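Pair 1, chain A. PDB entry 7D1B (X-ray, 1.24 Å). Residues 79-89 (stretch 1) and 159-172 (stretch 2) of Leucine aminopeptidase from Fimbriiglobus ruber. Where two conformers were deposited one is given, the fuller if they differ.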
# COMPACT_ATOMS: atom_id res chain seq x y z
N GLU A 79 -13.03 -9.52 5.65
CA GLU A 79 -13.36 -10.07 6.97
C GLU A 79 -12.09 -10.39 7.75
O GLU A 79 -11.98 -10.06 8.94
CB GLU A 79 -14.21 -11.32 6.81
CG GLU A 79 -15.58 -11.02 6.20
CD GLU A 79 -16.38 -12.24 5.76
OE1 GLU A 79 -15.81 -13.36 5.70
OE2 GLU A 79 -17.58 -12.08 5.46
N VAL A 80 -11.13 -11.05 7.10
CA VAL A 80 -9.87 -11.40 7.75
C VAL A 80 -9.18 -10.15 8.28
O VAL A 80 -8.74 -10.08 9.44
CB VAL A 80 -8.97 -12.18 6.77
CG1 VAL A 80 -7.55 -12.30 7.32
CG2 VAL A 80 -9.56 -13.55 6.46
N LEU A 81 -9.05 -9.14 7.41
CA LEU A 81 -8.34 -7.93 7.80
C LEU A 81 -9.07 -7.17 8.89
O LEU A 81 -8.44 -6.66 9.83
CB LEU A 81 -8.12 -7.03 6.58
CG LEU A 81 -7.13 -7.61 5.56
CD1 LEU A 81 -7.21 -6.85 4.26
CD2 LEU A 81 -5.70 -7.58 6.08
N THR A 82 -10.40 -7.06 8.77
CA THR A 82 -11.16 -6.32 9.77
C THR A 82 -11.00 -6.95 11.14
O THR A 82 -10.72 -6.26 12.13
CB THR A 82 -12.64 -6.25 9.37
OG1 THR A 82 -12.76 -5.52 8.14
CG2 THR A 82 -13.49 -5.57 10.45
N LYS A 83 -11.16 -8.28 11.22
CA LYS A 83 -11.02 -8.97 12.50
C LYS A 83 -9.61 -8.82 13.06
O LYS A 83 -9.43 -8.59 14.26
CB LYS A 83 -11.38 -10.44 12.33
CG LYS A 83 -11.25 -11.27 13.59
CD LYS A 83 -11.57 -12.73 13.32
CE LYS A 83 -11.49 -13.56 14.60
NZ LYS A 83 -11.87 -14.98 14.36
N HIS A 84 -8.60 -8.91 12.19
CA HIS A 84 -7.23 -8.80 12.65
C HIS A 84 -6.95 -7.42 13.24
O HIS A 84 -6.42 -7.28 14.37
CB HIS A 84 -6.31 -9.05 11.46
CG HIS A 84 -4.87 -9.01 11.82
ND1 HIS A 84 -4.23 -10.05 12.45
CD2 HIS A 84 -3.94 -8.03 11.66
CE1 HIS A 84 -2.96 -9.72 12.65
NE2 HIS A 84 -2.77 -8.50 12.18
N PHE A 85 -7.30 -6.38 12.49
CA PHE A 85 -7.03 -5.02 12.94
C PHE A 85 -7.82 -4.67 14.19
O PHE A 85 -7.28 -4.08 15.14
CB PHE A 85 -7.32 -4.01 11.82
CG PHE A 85 -6.38 -4.09 10.63
CD1 PHE A 85 -5.00 -4.22 10.81
CD2 PHE A 85 -6.88 -4.01 9.34
CE1 PHE A 85 -4.15 -4.25 9.71
CE2 PHE A 85 -6.03 -4.05 8.25
CZ PHE A 85 -4.67 -4.17 8.44
N GLU A 86 -9.11 -5.03 14.23
CA GLU A 86 -9.91 -4.74 15.42
C GLU A 86 -9.37 -5.48 16.63
O GLU A 86 -9.35 -4.93 17.74
CB GLU A 86 -11.37 -5.11 15.17
CG GLU A 86 -12.09 -4.14 14.24
CD GLU A 86 -13.54 -4.49 14.00
OE1 GLU A 86 -13.95 -5.65 14.24
OE2 GLU A 86 -14.29 -3.59 13.59
N GLY A 87 -8.91 -6.72 16.44
CA GLY A 87 -8.41 -7.48 17.55
C GLY A 87 -7.14 -6.92 18.13
O GLY A 87 -6.76 -7.28 19.24
N LEU A 88 -6.46 -6.04 17.39
CA LEU A 88 -5.22 -5.43 17.85
C LEU A 88 -5.40 -3.96 18.23
O LEU A 88 -4.41 -3.30 18.58
CB LEU A 88 -4.11 -5.65 16.82
CG LEU A 88 -3.68 -7.13 16.77
CD1 LEU A 88 -2.91 -7.44 15.51
CD2 LEU A 88 -2.85 -7.48 18.01
N GLY A 89 -6.63 -3.46 18.22
CA GLY A 89 -6.95 -2.15 18.77
C GLY A 89 -7.32 -1.09 17.76
O GLY A 89 -7.63 0.02 18.18
N GLY A 159 1.64 -5.34 0.97
CA GLY A 159 1.35 -4.16 1.77
C GLY A 159 0.31 -4.45 2.83
O GLY A 159 0.46 -4.05 3.99
N ALA A 160 -0.77 -5.14 2.44
CA ALA A 160 -1.76 -5.55 3.43
C ALA A 160 -1.13 -6.41 4.51
O ALA A 160 -1.43 -6.25 5.71
CB ALA A 160 -2.92 -6.27 2.74
N ALA A 161 -0.27 -7.35 4.11
CA ALA A 161 0.39 -8.23 5.07
C ALA A 161 1.32 -7.46 6.00
O ALA A 161 1.39 -7.75 7.20
CB ALA A 161 1.14 -9.33 4.33
N LEU A 162 2.04 -6.47 5.46
CA LEU A 162 2.89 -5.67 6.33
C LEU A 162 2.04 -4.89 7.32
O LEU A 162 2.41 -4.77 8.49
CB LEU A 162 3.81 -4.76 5.52
CG LEU A 162 4.75 -3.89 6.39
CD1 LEU A 162 5.60 -4.74 7.35
CD2 LEU A 162 5.65 -3.04 5.51
N MET A 163 0.88 -4.37 6.89
CA MET A 163 -0.03 -3.74 7.84
C MET A 163 -0.48 -4.73 8.91
O MET A 163 -0.57 -4.36 10.09
CB MET A 163 -1.26 -3.17 7.12
CG MET A 163 -1.00 -2.01 6.22
SD MET A 163 -2.50 -1.66 5.32
CE MET A 163 -1.92 -0.38 4.21
N MET A 164 -0.76 -5.98 8.52
CA MET A 164 -1.12 -6.98 9.53
C MET A 164 -0.00 -7.17 10.54
O MET A 164 -0.27 -7.28 11.74
CB MET A 164 -1.46 -8.31 8.85
CG MET A 164 -2.75 -8.27 8.05
SD MET A 164 -3.13 -9.85 7.24
CE MET A 164 -3.76 -10.76 8.65
N GLU A 165 1.25 -7.22 10.08
CA GLU A 165 2.36 -7.34 11.02
C GLU A 165 2.47 -6.09 11.90
O GLU A 165 2.59 -6.20 13.13
CB GLU A 165 3.68 -7.61 10.28
CG GLU A 165 4.90 -7.56 11.22
CD GLU A 165 4.85 -8.59 12.34
OE1 GLU A 165 4.15 -9.60 12.18
OE2 GLU A 165 5.53 -8.36 13.39
N LEU A 166 2.43 -4.91 11.29
CA LEU A 166 2.57 -3.67 12.04
C LEU A 166 1.49 -3.55 13.11
O LEU A 166 1.74 -2.99 14.18
CB LEU A 166 2.50 -2.46 11.11
CG LEU A 166 3.70 -2.23 10.20
CD1 LEU A 166 3.40 -1.11 9.22
CD2 LEU A 166 4.94 -1.91 11.01
N ALA A 167 0.29 -4.06 12.83
CA ALA A 167 -0.79 -3.95 13.79
C ALA A 167 -0.46 -4.58 15.14
O ALA A 167 -1.03 -4.17 16.14
CB ALA A 167 -2.05 -4.59 13.21
N HIS A 168 0.42 -5.59 15.19
CA HIS A 168 0.81 -6.16 16.48
C HIS A 168 1.51 -5.14 17.37
O HIS A 168 1.51 -5.30 18.59
CB HIS A 168 1.71 -7.37 16.29
CG HIS A 168 1.00 -8.56 15.74
ND1 HIS A 168 0.25 -9.41 16.52
CD2 HIS A 168 0.92 -9.05 14.47
CE1 HIS A 168 -0.26 -10.37 15.77
NE2 HIS A 168 0.13 -10.17 14.52
N HIS A 169 2.12 -4.12 16.76
CA HIS A 169 3.00 -3.20 17.46
C HIS A 169 2.38 -1.83 17.68
O HIS A 169 2.85 -1.11 18.56
CB HIS A 169 4.29 -3.03 16.66
CG HIS A 169 4.89 -4.33 16.26
ND1 HIS A 169 5.78 -5.03 17.06
CD2 HIS A 169 4.66 -5.11 15.18
CE1 HIS A 169 6.08 -6.17 16.47
NE2 HIS A 169 5.41 -6.25 15.33
N MET A 170 1.34 -1.46 16.91
CA MET A 170 0.93 -0.06 16.84
C MET A 170 0.54 0.52 18.19
O MET A 170 0.87 1.68 18.48
CB MET A 170 -0.20 0.14 15.84
CG MET A 170 0.21 -0.00 14.39
SD MET A 170 1.54 1.11 13.86
CE MET A 170 0.66 2.67 13.89
N LYS A 171 -0.18 -0.24 19.04
CA LYS A 171 -0.59 0.35 20.31
C LYS A 171 0.58 0.59 21.25
O LYS A 171 0.40 1.30 22.25
CB LYS A 171 -1.70 -0.45 21.00
CG LYS A 171 -3.07 -0.33 20.33
CD LYS A 171 -3.51 1.09 20.07
CE LYS A 171 -3.66 1.92 21.33
NZ LYS A 171 -5.08 1.95 21.78
N GLY A 172 1.76 0.05 20.95
CA GLY A 172 2.96 0.35 21.69
C GLY A 172 3.84 1.42 21.07
O GLY A 172 4.96 1.61 21.56
O HOH W 1 -1.61 -2.76 18.38

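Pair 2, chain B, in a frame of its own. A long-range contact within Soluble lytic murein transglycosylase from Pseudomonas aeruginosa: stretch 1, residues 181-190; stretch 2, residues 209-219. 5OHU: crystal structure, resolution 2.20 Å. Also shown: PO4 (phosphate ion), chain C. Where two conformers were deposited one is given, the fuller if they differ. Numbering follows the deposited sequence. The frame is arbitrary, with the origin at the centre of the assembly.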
# COMPACT_ATOMS: atom_id res chain seq x y z
N VAL B 181 18.17 -24.67 7.93
CA VAL B 181 16.83 -25.25 7.89
C VAL B 181 15.97 -24.63 8.99
O VAL B 181 14.82 -24.23 8.75
CB VAL B 181 16.90 -26.78 8.05
CG1 VAL B 181 15.50 -27.39 7.89
CG2 VAL B 181 17.87 -27.37 7.04
N TRP B 182 16.53 -24.55 10.20
CA TRP B 182 15.81 -23.97 11.32
C TRP B 182 15.38 -22.53 11.05
O TRP B 182 14.21 -22.18 11.27
CB TRP B 182 16.67 -24.06 12.58
CG TRP B 182 15.99 -23.52 13.81
CD1 TRP B 182 16.18 -22.29 14.37
CD2 TRP B 182 15.01 -24.18 14.62
NE1 TRP B 182 15.38 -22.15 15.48
CE2 TRP B 182 14.66 -23.30 15.66
CE3 TRP B 182 14.41 -25.44 14.57
CZ2 TRP B 182 13.72 -23.63 16.65
CZ3 TRP B 182 13.48 -25.77 15.55
CH2 TRP B 182 13.14 -24.87 16.58
N LYS B 183 16.30 -21.68 10.58
CA LYS B 183 15.93 -20.31 10.25
C LYS B 183 14.75 -20.27 9.30
O LYS B 183 13.83 -19.45 9.46
CB LYS B 183 17.07 -19.55 9.58
CG LYS B 183 18.07 -18.80 10.41
CD LYS B 183 19.20 -19.66 10.76
CE LYS B 183 20.37 -18.84 11.27
NZ LYS B 183 19.86 -17.78 12.20
N ARG B 184 14.78 -21.09 8.25
CA ARG B 184 13.70 -21.00 7.28
C ARG B 184 12.40 -21.52 7.88
O ARG B 184 11.32 -20.98 7.60
CB ARG B 184 14.05 -21.77 6.00
CG ARG B 184 13.09 -21.42 4.88
CD ARG B 184 13.23 -22.32 3.68
NE ARG B 184 12.29 -21.91 2.65
CZ ARG B 184 12.07 -22.57 1.51
NH1 ARG B 184 12.73 -23.70 1.24
NH2 ARG B 184 11.19 -22.11 0.65
N LEU B 185 12.49 -22.56 8.70
CA LEU B 185 11.32 -23.03 9.44
C LEU B 185 10.67 -21.88 10.20
O LEU B 185 9.45 -21.68 10.12
CB LEU B 185 11.75 -24.16 10.37
CG LEU B 185 10.84 -24.84 11.40
CD1 LEU B 185 9.40 -24.84 11.00
CD2 LEU B 185 11.33 -26.28 11.56
N LYS B 186 11.47 -21.09 10.91
CA LYS B 186 10.94 -19.97 11.66
C LYS B 186 10.22 -18.98 10.74
O LYS B 186 9.09 -18.56 11.02
CB LYS B 186 12.09 -19.31 12.42
CG LYS B 186 11.72 -18.23 13.41
CD LYS B 186 12.95 -17.81 14.22
CE LYS B 186 12.94 -16.31 14.52
NZ LYS B 186 14.06 -15.91 15.41
N LEU B 187 10.84 -18.66 9.60
CA LEU B 187 10.23 -17.75 8.63
C LEU B 187 8.94 -18.32 8.08
O LEU B 187 7.98 -17.58 7.85
CB LEU B 187 11.21 -17.47 7.50
CG LEU B 187 12.47 -16.75 7.94
CD1 LEU B 187 13.50 -16.68 6.82
CD2 LEU B 187 12.07 -15.35 8.40
N ALA B 188 8.92 -19.63 7.82
CA ALA B 188 7.70 -20.25 7.30
C ALA B 188 6.60 -20.21 8.35
O ALA B 188 5.42 -19.99 8.03
CB ALA B 188 7.98 -21.69 6.86
N ALA B 189 6.96 -20.42 9.62
CA ALA B 189 5.98 -20.37 10.69
C ALA B 189 5.45 -18.96 10.86
O ALA B 189 4.24 -18.76 11.06
CB ALA B 189 6.59 -20.89 11.99
N GLU B 190 6.33 -17.96 10.72
CA GLU B 190 5.90 -16.56 10.83
C GLU B 190 4.92 -16.20 9.73
O GLU B 190 3.94 -15.48 9.96
CB GLU B 190 7.12 -15.64 10.78
CG GLU B 190 7.95 -15.65 12.06
CD GLU B 190 9.32 -15.00 11.90
OE1 GLU B 190 9.71 -14.73 10.75
OE2 GLU B 190 10.01 -14.78 12.92
N ASN B 209 11.94 -32.31 17.18
CA ASN B 209 10.95 -32.12 18.24
C ASN B 209 10.59 -30.65 18.39
O ASN B 209 9.42 -30.27 18.32
CB ASN B 209 11.47 -32.66 19.57
CG ASN B 209 11.41 -34.17 19.66
OD1 ASN B 209 10.74 -34.83 18.85
ND2 ASN B 209 12.11 -34.73 20.64
N GLN B 210 11.60 -29.81 18.63
CA GLN B 210 11.36 -28.39 18.76
C GLN B 210 10.75 -27.81 17.49
O GLN B 210 9.96 -26.86 17.57
CB GLN B 210 12.67 -27.66 19.10
CG GLN B 210 13.24 -28.00 20.45
CD GLN B 210 14.29 -29.09 20.38
OE1 GLN B 210 14.18 -30.02 19.58
NE2 GLN B 210 15.32 -28.97 21.21
N GLY B 211 11.08 -28.37 16.33
CA GLY B 211 10.52 -27.88 15.08
C GLY B 211 9.02 -28.12 14.99
O GLY B 211 8.26 -27.25 14.59
N ALA B 212 8.59 -29.31 15.40
CA ALA B 212 7.16 -29.57 15.48
C ALA B 212 6.51 -28.66 16.52
O ALA B 212 5.37 -28.20 16.34
CB ALA B 212 6.93 -31.04 15.83
N LEU B 213 7.23 -28.37 17.60
CA LEU B 213 6.72 -27.48 18.62
C LEU B 213 6.58 -26.08 18.09
O LEU B 213 5.61 -25.37 18.41
CB LEU B 213 7.67 -27.50 19.82
CG LEU B 213 7.10 -27.33 21.22
CD1 LEU B 213 5.84 -28.20 21.36
CD2 LEU B 213 8.17 -27.74 22.24
N MET B 214 7.53 -25.65 17.26
CA MET B 214 7.41 -24.34 16.64
C MET B 214 6.13 -24.24 15.83
O MET B 214 5.38 -23.27 15.95
CB MET B 214 8.63 -24.04 15.77
CG MET B 214 8.53 -22.71 15.05
SD MET B 214 10.14 -22.12 14.51
CE MET B 214 10.80 -21.49 16.05
N VAL B 215 5.84 -25.26 15.02
CA VAL B 215 4.64 -25.21 14.18
C VAL B 215 3.38 -25.17 15.05
O VAL B 215 2.48 -24.35 14.82
CB VAL B 215 4.62 -26.40 13.19
CG1 VAL B 215 3.30 -26.40 12.39
CG2 VAL B 215 5.84 -26.34 12.25
N SER B 216 3.31 -26.04 16.05
CA SER B 216 2.14 -26.07 16.94
C SER B 216 1.93 -24.74 17.66
O SER B 216 0.80 -24.26 17.77
CB SER B 216 2.31 -27.19 17.97
OG SER B 216 1.16 -27.26 18.80
N VAL B 217 3.01 -24.14 18.14
CA VAL B 217 2.90 -22.86 18.84
C VAL B 217 2.52 -21.75 17.87
O VAL B 217 1.76 -20.84 18.21
CB VAL B 217 4.22 -22.56 19.57
CG1 VAL B 217 4.30 -21.10 20.01
CG2 VAL B 217 4.39 -23.50 20.76
N ALA B 218 3.05 -21.79 16.64
CA ALA B 218 2.66 -20.77 15.67
C ALA B 218 1.17 -20.86 15.38
O ALA B 218 0.51 -19.83 15.21
CB ALA B 218 3.48 -20.91 14.38
N GLN B 219 0.62 -22.07 15.35
CA GLN B 219 -0.81 -22.21 15.05
C GLN B 219 -1.68 -21.79 16.22
O GLN B 219 -2.75 -21.20 16.02
CB GLN B 219 -1.12 -23.63 14.59
CG GLN B 219 -0.19 -24.10 13.48
CD GLN B 219 -0.50 -25.49 12.99
OE1 GLN B 219 -0.24 -26.48 13.67
NE2 GLN B 219 -0.96 -25.58 11.75
P PO4 C . 11.15 -24.97 -1.98
O1 PO4 C . 10.09 -26.03 -2.05
O2 PO4 C . 10.52 -23.65 -1.64
O3 PO4 C . 12.17 -25.37 -0.93
O4 PO4 C . 11.85 -24.85 -3.31

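Both pairs set two helices side by side, running in nearly the same direction. In pair 1 the axes approach to 9.7 Å and their directions differ by 23°. In pair 2 the values are 9.8 Å and 16°. The signs of the crossing are opposite, positive in pair 1 and negative in pair 2. Even so, the central backbones superpose with an RMSD of 0.7 Å.

On the first stretch, H84(A) matches L185(B), L81(A) matches W182(B), F85(A) matches K186(B) and L88(A) matches A189(B). On the second stretch, M164(A) matches G211(B), A167(A) matches M214(B) and H168(A) matches V215(B).

The main difference is the order of large and small residues at two matched positions. In pair 1 M164(A) is large and the next residue in contact, A167(A), is small. In pair 2 the order is reversed: G211(B) is small and M214(B) is large. M214(B) packs as a knob among W182(B), L185(B), K186(B) and A189(B). CE of M214(B) lies 3.7 Å from CZ2 of W182(B). CG of M214(B) lies 4.1 Å from CB of A189(B), a small residue where pair 1 has L88(A). In pair 1 that leucine reaches across instead, with CD1 of L88(A) 3.8 Å from CB of A167(A).

The bare backbone at G211(B) is met by large side chains from the first helix. CZ3 of W182(B) lies 3.6 Å from N of G211(B), and CD2 of L185(B) lies 4.0 Å from CA of G211(B). A CB on G211(B) would sit tightly against that CD2. At the matched place in pair 1, CG of M164(A) packs 3.6 Å from CD2 of L81(A), and CE of M164(A) lies over one face of the H84(A) ring.

H84(A) also adds a polar link. NE2 of H84(A) donates a hydrogen bond to O of M164(A) at 2.8 Å. The side chain of L185(B) cannot donate one, and no hydrogen bond crosses pair 2. The edge of H84(A) points toward the face of H168(A), while CD1 of L88(A) packs over a face of H168(A). In pair 2 the counterparts of the two histidines make a plain apolar contact, CD1 of L185(B) to CG2 of V215(B) at 4.1 Å.

F85(A) brings its ring edge to A167(A); CD1 of F85(A) is 3.8 Å from CB of A167(A). Its counterpart K186(B) touches M214(B) near the backbone, where CA of K186(B) is 3.7 Å from SD of M214(B), and the end of the lysine side chain leads away. Pair 1 buries 545 Å², pair 2 389 Å².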